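Local structure of arginyl-trna synthetase (Thermus thermophilus, 1IQ0) at residues A246-L256 against F310-L319; H359-L368 against L376-A384. The protein probably catalyses the ATP-dependent attachment of L-arginine to its cognate tRNA, as a monomeric class I aminoacyl-tRNA synthetase. One frame throughout, in Å; residues are numbered along the deposited sequence.

Interaction 1. Residues A246-L256 against F310-L319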
loop_
_atom_site.group_PDB
_atom_site.type_symbol
_atom_site.label_atom_id
_atom_site.label_comp_id
_atom_site.label_asym_id
_atom_site.label_seq_id
_atom_site.Cartn_x
_atom_site.Cartn_y
_atom_site.Cartn_z
ATOM N N ALA A 246 17.010 -13.033 20.843
ATOM C CA ALA A 246 17.014 -11.666 21.364
ATOM C C ALA A 246 16.258 -11.569 22.682
ATOM O O ALA A 246 16.309 -10.544 23.353
ATOM C CB ALA A 246 16.392 -10.719 20.343
ATOM N N GLY A 247 15.558 -12.639 23.049
ATOM C CA GLY A 247 14.794 -12.650 24.288
ATOM C C GLY A 247 13.707 -11.583 24.374
ATOM O O GLY A 247 13.375 -11.135 25.471
ATOM N N LEU A 248 13.135 -11.180 23.237
ATOM C CA LEU A 248 12.103 -10.145 23.251
ATOM C C LEU A 248 10.886 -10.551 24.076
ATOM O O LEU A 248 10.298 -9.724 24.773
ATOM C CB LEU A 248 11.662 -9.786 21.820
ATOM C CG LEU A 248 12.719 -9.199 20.876
ATOM C CD1 LEU A 248 12.073 -8.776 19.547
ATOM C CD2 LEU A 248 13.376 -8.002 21.540
ATOM N N LEU A 249 10.514 -11.825 24.007
ATOM C CA LEU A 249 9.361 -12.316 24.750
ATOM C C LEU A 249 9.481 -12.077 26.252
ATOM O O LEU A 249 8.629 -11.421 26.852
ATOM C CB LEU A 249 9.164 -13.808 24.489
ATOM C CG LEU A 249 7.990 -14.471 25.215
ATOM C CD1 LEU A 249 6.683 -13.693 24.982
ATOM C CD2 LEU A 249 7.868 -15.887 24.703
ATOM N N GLN A 250 10.533 -12.620 26.857
ATOM C CA GLN A 250 10.759 -12.460 28.294
ATOM C C GLN A 250 10.855 -10.997 28.704
ATOM O O GLN A 250 10.333 -10.612 29.746
ATOM C CB GLN A 250 12.030 -13.196 28.729
ATOM C CG GLN A 250 11.923 -14.712 28.650
ATOM C CD GLN A 250 10.744 -15.265 29.450
ATOM O OE1 GLN A 250 10.632 -15.034 30.657
ATOM N NE2 GLN A 250 9.863 -16.003 28.777
ATOM N N LYS A 251 11.533 -10.190 27.894
ATOM C CA LYS A 251 11.681 -8.769 28.180
ATOM C C LYS A 251 10.326 -8.076 28.169
ATOM O O LYS A 251 10.050 -7.233 29.025
ATOM C CB LYS A 251 12.610 -8.104 27.156
ATOM C CG LYS A 251 14.056 -8.588 27.236
ATOM C CD LYS A 251 14.929 -8.027 26.105
ATOM C CE LYS A 251 16.320 -8.686 26.123
ATOM N NZ LYS A 251 17.208 -8.215 25.016
ATOM N N ALA A 252 9.479 -8.431 27.201
ATOM C CA ALA A 252 8.155 -7.826 27.101
ATOM C C ALA A 252 7.337 -8.253 28.304
ATOM O O ALA A 252 6.670 -7.432 28.934
ATOM C CB ALA A 252 7.452 -8.262 25.801
ATOM N N LEU A 253 7.392 -9.545 28.616
ATOM C CA LEU A 253 6.661 -10.101 29.748
ATOM C C LEU A 253 7.074 -9.418 31.057
ATOM O O LEU A 253 6.224 -9.052 31.870
ATOM C CB LEU A 253 6.913 -11.610 29.833
ATOM C CG LEU A 253 5.807 -12.591 29.407
ATOM C CD1 LEU A 253 4.832 -11.945 28.465
ATOM C CD2 LEU A 253 6.447 -13.820 28.778
ATOM N N ALA A 254 8.376 -9.230 31.249
ATOM C CA ALA A 254 8.874 -8.590 32.464
ATOM C C ALA A 254 8.411 -7.143 32.539
ATOM O O ALA A 254 8.077 -6.649 33.609
ATOM C CB ALA A 254 10.401 -8.654 32.514
ATOM N N LEU A 255 8.388 -6.460 31.401
ATOM C CA LEU A 255 7.955 -5.070 31.383
ATOM C C LEU A 255 6.457 -4.983 31.694
ATOM O O LEU A 255 6.028 -4.136 32.476
ATOM C CB LEU A 255 8.267 -4.444 30.020
ATOM C CG LEU A 255 7.837 -2.993 29.783
ATOM C CD1 LEU A 255 8.425 -2.077 30.853
ATOM C CD2 LEU A 255 8.296 -2.563 28.396
ATOM N N LEU A 256 5.666 -5.880 31.114
ATOM C CA LEU A 256 4.220 -5.881 31.346
ATOM C C LEU A 256 3.816 -6.234 32.784
ATOM O O LEU A 256 2.877 -5.644 33.333
ATOM C CB LEU A 256 3.537 -6.840 30.370
ATOM C CG LEU A 256 3.538 -6.362 28.919
ATOM C CD1 LEU A 256 3.043 -7.459 27.983
ATOM C CD2 LEU A 256 2.655 -5.128 28.827
ATOM N N PHE A 310 6.799 -4.064 20.506
ATOM C CA PHE A 310 7.645 -3.266 21.387
ATOM C C PHE A 310 9.008 -2.982 20.757
ATOM O O PHE A 310 9.533 -1.873 20.869
ATOM C CB PHE A 310 7.829 -3.975 22.737
ATOM C CG PHE A 310 6.689 -3.761 23.708
ATOM C CD1 PHE A 310 6.788 -4.214 25.023
ATOM C CD2 PHE A 310 5.524 -3.103 23.317
ATOM C CE1 PHE A 310 5.752 -4.017 25.936
ATOM C CE2 PHE A 310 4.479 -2.902 24.226
ATOM C CZ PHE A 310 4.594 -3.360 25.540
ATOM N N TRP A 311 9.576 -3.984 20.090
ATOM C CA TRP A 311 10.871 -3.824 19.442
ATOM C C TRP A 311 10.750 -2.857 18.272
ATOM O O TRP A 311 11.598 -1.993 18.084
ATOM C CB TRP A 311 11.390 -5.170 18.932
ATOM C CG TRP A 311 12.610 -5.030 18.054
ATOM C CD1 TRP A 311 13.908 -4.861 18.460
ATOM C CD2 TRP A 311 12.629 -4.978 16.620
ATOM N NE1 TRP A 311 14.733 -4.704 17.361
ATOM C CE2 TRP A 311 13.972 -4.771 16.224
ATOM C CE3 TRP A 311 11.640 -5.080 15.633
ATOM C CZ2 TRP A 311 14.349 -4.666 14.882
ATOM C CZ3 TRP A 311 12.014 -4.976 14.295
ATOM C CH2 TRP A 311 13.355 -4.771 13.933
ATOM N N LYS A 312 9.689 -3.007 17.486
ATOM C CA LYS A 312 9.462 -2.141 16.330
ATOM C C LYS A 312 9.463 -0.669 16.720
ATOM O O LYS A 312 9.978 0.173 15.982
ATOM C CB LYS A 312 8.124 -2.472 15.663
ATOM C CG LYS A 312 8.079 -3.804 14.918
ATOM C CD LYS A 312 6.737 -3.970 14.205
ATOM C CE LYS A 312 6.697 -5.215 13.322
ATOM N NZ LYS A 312 5.332 -5.363 12.722
ATOM N N MET A 313 8.886 -0.361 17.881
ATOM C CA MET A 313 8.816 1.020 18.340
ATOM C C MET A 313 9.947 1.430 19.289
ATOM O O MET A 313 9.876 2.477 19.924
ATOM C CB MET A 313 7.439 1.293 18.971
ATOM C CG MET A 313 6.288 1.174 17.947
ATOM S SD MET A 313 4.621 1.341 18.621
ATOM C CE MET A 313 3.837 2.453 17.359
ATOM N N GLY A 314 10.985 0.603 19.381
ATOM C CA GLY A 314 12.128 0.936 20.217
ATOM C C GLY A 314 11.992 0.755 21.713
ATOM O O GLY A 314 12.878 1.142 22.475
ATOM N N ILE A 315 10.888 0.168 22.146
ATOM C CA ILE A 315 10.663 -0.061 23.560
ATOM C C ILE A 315 11.586 -1.172 24.045
ATOM O O ILE A 315 12.066 -1.141 25.180
ATOM C CB ILE A 315 9.195 -0.434 23.807
ATOM C CG1 ILE A 315 8.303 0.733 23.367
ATOM C CG2 ILE A 315 8.977 -0.796 25.262
ATOM C CD1 ILE A 315 6.804 0.431 23.423
ATOM N N LEU A 316 11.847 -2.145 23.175
ATOM C CA LEU A 316 12.727 -3.264 23.512
ATOM C C LEU A 316 13.853 -3.408 22.493
ATOM O O LEU A 316 13.711 -2.995 21.346
ATOM C CB LEU A 316 11.938 -4.574 23.563
ATOM C CG LEU A 316 10.921 -4.772 24.689
ATOM C CD1 LEU A 316 10.285 -6.154 24.547
ATOM C CD2 LEU A 316 11.612 -4.635 26.054
ATOM N N GLU A 317 14.966 -3.996 22.919
ATOM C CA GLU A 317 16.119 -4.213 22.044
ATOM C C GLU A 317 16.596 -5.664 22.121
ATOM O O GLU A 317 16.160 -6.425 22.988
ATOM C CB GLU A 317 17.264 -3.274 22.438
ATOM C CG GLU A 317 16.958 -1.797 22.207
ATOM C CD GLU A 317 18.073 -0.878 22.676
ATOM O OE1 GLU A 317 19.224 -1.043 22.228
ATOM O OE2 GLU A 317 17.793 0.020 23.492
ATOM N N GLY A 318 17.495 -6.045 21.216
ATOM C CA GLY A 318 18.013 -7.401 21.221
ATOM C C GLY A 318 18.349 -7.953 19.847
ATOM O O GLY A 318 19.256 -8.777 19.705
ATOM N N LEU A 319 17.620 -7.498 18.830
ATOM C CA LEU A 319 17.833 -7.946 17.456
ATOM C C LEU A 319 19.095 -7.323 16.842
ATOM O O LEU A 319 19.375 -6.133 17.036
ATOM C CB LEU A 319 16.594 -7.592 16.617
ATOM C CG LEU A 319 15.617 -8.679 16.133
ATOM C CD1 LEU A 319 15.731 -9.945 16.953
ATOM C CD2 LEU A 319 14.188 -8.127 16.170
#
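Lys251 rests its CB on the methyls of Leu316 where helix 248-256 of the class I catalytic domain meets the Schellman-ended C-terminus of helix 301-312 and the loop after it. Lysine suits this rim because its long chain is apolar along its methylenes and charged at its tip. Its CB lies 3.8 Å from Leu316 CD2, the extended chain then runs out until CD and CE pass the carbonyl of Glu317, and NZ donates to Glu317 O at 2.9 Å, tilted 32° from that carbonyl's plane. The same ammonium group reaches back to Ala246 O, nearly along the C=O axis (165°), so one charge ties two backbone oxygens together.

Leu316 turns CD1 onto the helix backbone, 3.6 Å from Ala252 N; the small Ala252 lets it come so near. Leu248 projects its two methyls to different neighbours, CD1 to Trp311 CB and CD2 to Glu317 O. With CG anti to the backbone N (chi1 178°), Leu255 brings CD2 against both Ile315 CG2 and Phe310 CE1. Glycine suits position 318 because the backbone there has positive phi and runs right beside Ala246, with Gly318 CA 4.4 Å from Ala246 CA; Ala246 CB sits 3.4 Å from Gly318 C.

Interaction 2. Residues H359-L368 against L376-A384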
loop_
_atom_site.group_PDB
_atom_site.type_symbol
_atom_site.label_atom_id
_atom_site.label_comp_id
_atom_site.label_asym_id
_atom_site.label_seq_id
_atom_site.Cartn_x
_atom_site.Cartn_y
_atom_site.Cartn_z
ATOM N N HIS A 359 -5.163 -10.523 14.306
ATOM C CA HIS A 359 -5.333 -10.341 15.744
ATOM C C HIS A 359 -5.906 -8.945 15.985
ATOM O O HIS A 359 -5.612 -8.007 15.242
ATOM C CB HIS A 359 -3.989 -10.478 16.465
ATOM C CG HIS A 359 -3.275 -11.765 16.185
ATOM N ND1 HIS A 359 -2.816 -12.104 14.931
ATOM C CD2 HIS A 359 -2.930 -12.789 17.001
ATOM C CE1 HIS A 359 -2.218 -13.281 14.987
ATOM N NE2 HIS A 359 -2.272 -13.717 16.231
ATOM N N PRO A 360 -6.731 -8.786 17.032
ATOM C CA PRO A 360 -7.342 -7.492 17.356
ATOM C C PRO A 360 -6.341 -6.390 17.715
ATOM O O PRO A 360 -5.492 -6.572 18.589
ATOM C CB PRO A 360 -8.270 -7.836 18.518
ATOM C CG PRO A 360 -7.534 -8.944 19.208
ATOM C CD PRO A 360 -7.085 -9.798 18.044
ATOM N N GLN A 361 -6.451 -5.250 17.035
ATOM C CA GLN A 361 -5.568 -4.113 17.286
ATOM C C GLN A 361 -5.648 -3.722 18.752
ATOM O O GLN A 361 -4.708 -3.150 19.311
ATOM C CB GLN A 361 -5.968 -2.915 16.421
ATOM C CG GLN A 361 -5.726 -3.104 14.934
ATOM C CD GLN A 361 -6.083 -1.871 14.126
ATOM O OE1 GLN A 361 -5.566 -0.781 14.374
ATOM N NE2 GLN A 361 -6.971 -2.037 13.151
ATOM N N ALA A 362 -6.782 -4.035 19.369
ATOM C CA ALA A 362 -7.008 -3.733 20.773
ATOM C C ALA A 362 -5.879 -4.289 21.643
ATOM O O ALA A 362 -5.495 -3.672 22.640
ATOM C CB ALA A 362 -8.348 -4.317 21.219
ATOM N N LEU A 363 -5.359 -5.454 21.257
ATOM C CA LEU A 363 -4.276 -6.116 21.988
ATOM C C LEU A 363 -3.022 -5.258 22.143
ATOM O O LEU A 363 -2.653 -4.893 23.258
ATOM C CB LEU A 363 -3.888 -7.434 21.302
ATOM C CG LEU A 363 -2.633 -8.150 21.836
ATOM C CD1 LEU A 363 -2.904 -8.790 23.196
ATOM C CD2 LEU A 363 -2.203 -9.206 20.837
ATOM N N VAL A 364 -2.360 -4.941 21.033
ATOM C CA VAL A 364 -1.137 -4.145 21.117
ATOM C C VAL A 364 -1.436 -2.738 21.593
ATOM O O VAL A 364 -0.639 -2.133 22.316
ATOM C CB VAL A 364 -0.391 -4.077 19.759
ATOM C CG1 VAL A 364 -0.195 -5.475 19.207
ATOM C CG2 VAL A 364 -1.147 -3.205 18.789
ATOM N N ARG A 365 -2.593 -2.223 21.190
ATOM C CA ARG A 365 -3.013 -0.886 21.589
ATOM C C ARG A 365 -3.007 -0.807 23.109
ATOM O O ARG A 365 -2.352 0.056 23.698
ATOM C CB ARG A 365 -4.425 -0.592 21.074
ATOM C CG ARG A 365 -4.500 0.452 19.968
ATOM C CD ARG A 365 -3.840 -0.025 18.681
ATOM N NE ARG A 365 -3.856 1.004 17.642
ATOM C CZ ARG A 365 -4.959 1.507 17.094
ATOM N NH1 ARG A 365 -6.153 1.078 17.479
ATOM N NH2 ARG A 365 -4.868 2.445 16.158
ATOM N N ALA A 366 -3.737 -1.726 23.736
ATOM C CA ALA A 366 -3.839 -1.773 25.190
ATOM C C ALA A 366 -2.489 -2.051 25.828
ATOM O O ALA A 366 -2.163 -1.478 26.869
ATOM C CB ALA A 366 -4.841 -2.848 25.607
ATOM N N ALA A 367 -1.708 -2.933 25.203
ATOM C CA ALA A 367 -0.397 -3.281 25.727
ATOM C C ALA A 367 0.513 -2.059 25.720
ATOM O O ALA A 367 1.220 -1.791 26.699
ATOM C CB ALA A 367 0.218 -4.412 24.906
ATOM N N LEU A 368 0.501 -1.316 24.618
ATOM C CA LEU A 368 1.325 -0.119 24.534
ATOM C C LEU A 368 0.891 0.910 25.588
ATOM O O LEU A 368 1.731 1.556 26.204
ATOM C CB LEU A 368 1.246 0.491 23.128
ATOM C CG LEU A 368 2.071 -0.201 22.040
ATOM C CD1 LEU A 368 1.593 0.252 20.672
ATOM C CD2 LEU A 368 3.553 0.118 22.227
ATOM N N LEU A 376 1.967 6.118 21.425
ATOM C CA LEU A 376 2.303 5.108 20.420
ATOM C C LEU A 376 1.155 4.130 20.185
ATOM O O LEU A 376 1.037 3.557 19.106
ATOM C CB LEU A 376 3.558 4.342 20.837
ATOM C CG LEU A 376 4.864 5.142 20.766
ATOM C CD1 LEU A 376 6.005 4.324 21.339
ATOM C CD2 LEU A 376 5.152 5.515 19.322
ATOM N N ALA A 377 0.303 3.955 21.191
ATOM C CA ALA A 377 -0.831 3.044 21.074
ATOM C C ALA A 377 -1.751 3.439 19.922
ATOM O O ALA A 377 -2.408 2.592 19.321
ATOM C CB ALA A 377 -1.617 3.025 22.380
ATOM N N GLU A 378 -1.796 4.730 19.614
ATOM C CA GLU A 378 -2.650 5.220 18.539
ATOM C C GLU A 378 -1.928 5.172 17.192
ATOM O O GLU A 378 -2.504 5.515 16.160
ATOM C CB GLU A 378 -3.071 6.662 18.828
ATOM C CG GLU A 378 -3.709 6.865 20.192
ATOM C CD GLU A 378 -5.015 6.121 20.333
ATOM O OE1 GLU A 378 -5.944 6.397 19.546
ATOM O OE2 GLU A 378 -5.115 5.258 21.231
ATOM N N LYS A 379 -0.673 4.737 17.202
ATOM C CA LYS A 379 0.104 4.690 15.972
ATOM C C LYS A 379 0.405 3.290 15.462
ATOM O O LYS A 379 1.245 3.115 14.581
ATOM C CB LYS A 379 1.404 5.476 16.155
ATOM C CG LYS A 379 1.183 6.958 16.445
ATOM C CD LYS A 379 0.365 7.616 15.341
ATOM C CE LYS A 379 0.129 9.095 15.612
ATOM N NZ LYS A 379 -0.689 9.722 14.530
ATOM N N ALA A 380 -0.277 2.292 16.013
ATOM C CA ALA A 380 -0.075 0.916 15.577
ATOM C C ALA A 380 -1.244 0.577 14.661
ATOM O O ALA A 380 -2.315 0.190 15.125
ATOM C CB ALA A 380 -0.049 -0.018 16.779
ATOM N N HIS A 381 -1.038 0.722 13.358
ATOM C CA HIS A 381 -2.114 0.470 12.410
ATOM C C HIS A 381 -2.133 -0.900 11.757
ATOM O O HIS A 381 -1.125 -1.596 11.669
ATOM C CB HIS A 381 -2.090 1.528 11.304
ATOM C CG HIS A 381 -1.982 2.928 11.814
ATOM N ND1 HIS A 381 -0.833 3.677 11.688
ATOM C CD2 HIS A 381 -2.880 3.718 12.453
ATOM C CE1 HIS A 381 -1.028 4.870 12.224
ATOM N NE2 HIS A 381 -2.262 4.920 12.694
ATOM N N HIS A 382 -3.316 -1.257 11.286
ATOM C CA HIS A 382 -3.554 -2.511 10.592
ATOM C C HIS A 382 -4.209 -2.181 9.255
ATOM O O HIS A 382 -5.073 -1.308 9.165
ATOM C CB HIS A 382 -4.504 -3.415 11.392
ATOM C CG HIS A 382 -3.809 -4.397 12.286
ATOM N ND1 HIS A 382 -4.486 -5.380 12.976
ATOM C CD2 HIS A 382 -2.500 -4.554 12.597
ATOM C CE1 HIS A 382 -3.624 -6.101 13.672
ATOM N NE2 HIS A 382 -2.413 -5.621 13.460
ATOM N N LEU A 383 -3.780 -2.873 8.213
ATOM C CA LEU A 383 -4.362 -2.688 6.903
ATOM C C LEU A 383 -4.862 -4.088 6.560
ATOM O O LEU A 383 -4.106 -4.933 6.073
ATOM C CB LEU A 383 -3.300 -2.206 5.904
ATOM C CG LEU A 383 -3.786 -1.755 4.521
ATOM C CD1 LEU A 383 -4.978 -0.826 4.679
ATOM C CD2 LEU A 383 -2.654 -1.056 3.771
ATOM N N ALA A 384 -6.130 -4.340 6.869
ATOM C CA ALA A 384 -6.738 -5.642 6.620
ATOM C C ALA A 384 -7.364 -5.692 5.232
ATOM O O ALA A 384 -7.974 -4.725 4.781
ATOM C CB ALA A 384 -7.795 -5.936 7.684
#
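His359 meets His382 where helix 361-368 packs antiparallel (173°) on strand 380-384, the helix-to-strand return of a beta-alpha-beta crossover in the Rossmann-type catalytic domain. The axes approach to 9.1 Å, and the crossover joins the neighbouring parallel strands 348-354 and 380-390.

The carbonyl of His359, not its ring, makes the touch: its O lies in the plane of the His382 ring, at the edge, 3.2 Å from CE1. Gln361 follows, its extended chain sliding past His382 in the opposite direction. CG lies 3.2 Å from His382 ND1, and the amide, turned 45° from the ring, carries NE2 past His382 CB. Residues 359-361 are poorly ordered, so these short approaches are less certain. A glutamine suits this partly exposed place, since its methylenes can line a ring while its amide stays polar. One turn on, Val364 places CG2 against Ala380 CB; both residues are small enough to keep helix and strand close.

Arg365 bends at chi2 (67°) and lays its chain over the end of the short helix 374-377. CG and CD each come to 3.1 Å from Ala377 O, and NE lies 3.1 Å from Ala380 O. Gln361 OE1 covers one face of the guanidinium, 3.5 Å above its centre, an arrangement that would probably suit the positive charge. Leu368 closes the apolar end, resting CB and CD1 on Ala377, whose small side chain lets the backbones come together. Ala377 CB itself lies only 3.3 Å from the carbonyl oxygen of Arg365.

In the fold
Interactions 1 and 2 follow one another along the chain, with centres about 16 Å apart, and share an apolar seam in the catalytic domain. Leu368, which faces Ala377 in interaction 2, turns CD2 the other way to meet Ile315 CD1 at 3.5 Å and Phe310 CE2 at 3.7 Å. Met313 adds its sulfur, with SD 3.8 Å from Leu368 CD1. The end of helix 301-312 is thus packed between helices 248-256 and 361-370. Strand 348-354 links the two regions further: Lys312 touches Thr349 and Asn351, while His381 bonds to both through its backbone. Lys312 also forms a salt bridge with Glu108, shortly before the predicted HIGH motif, which would begin at Val112.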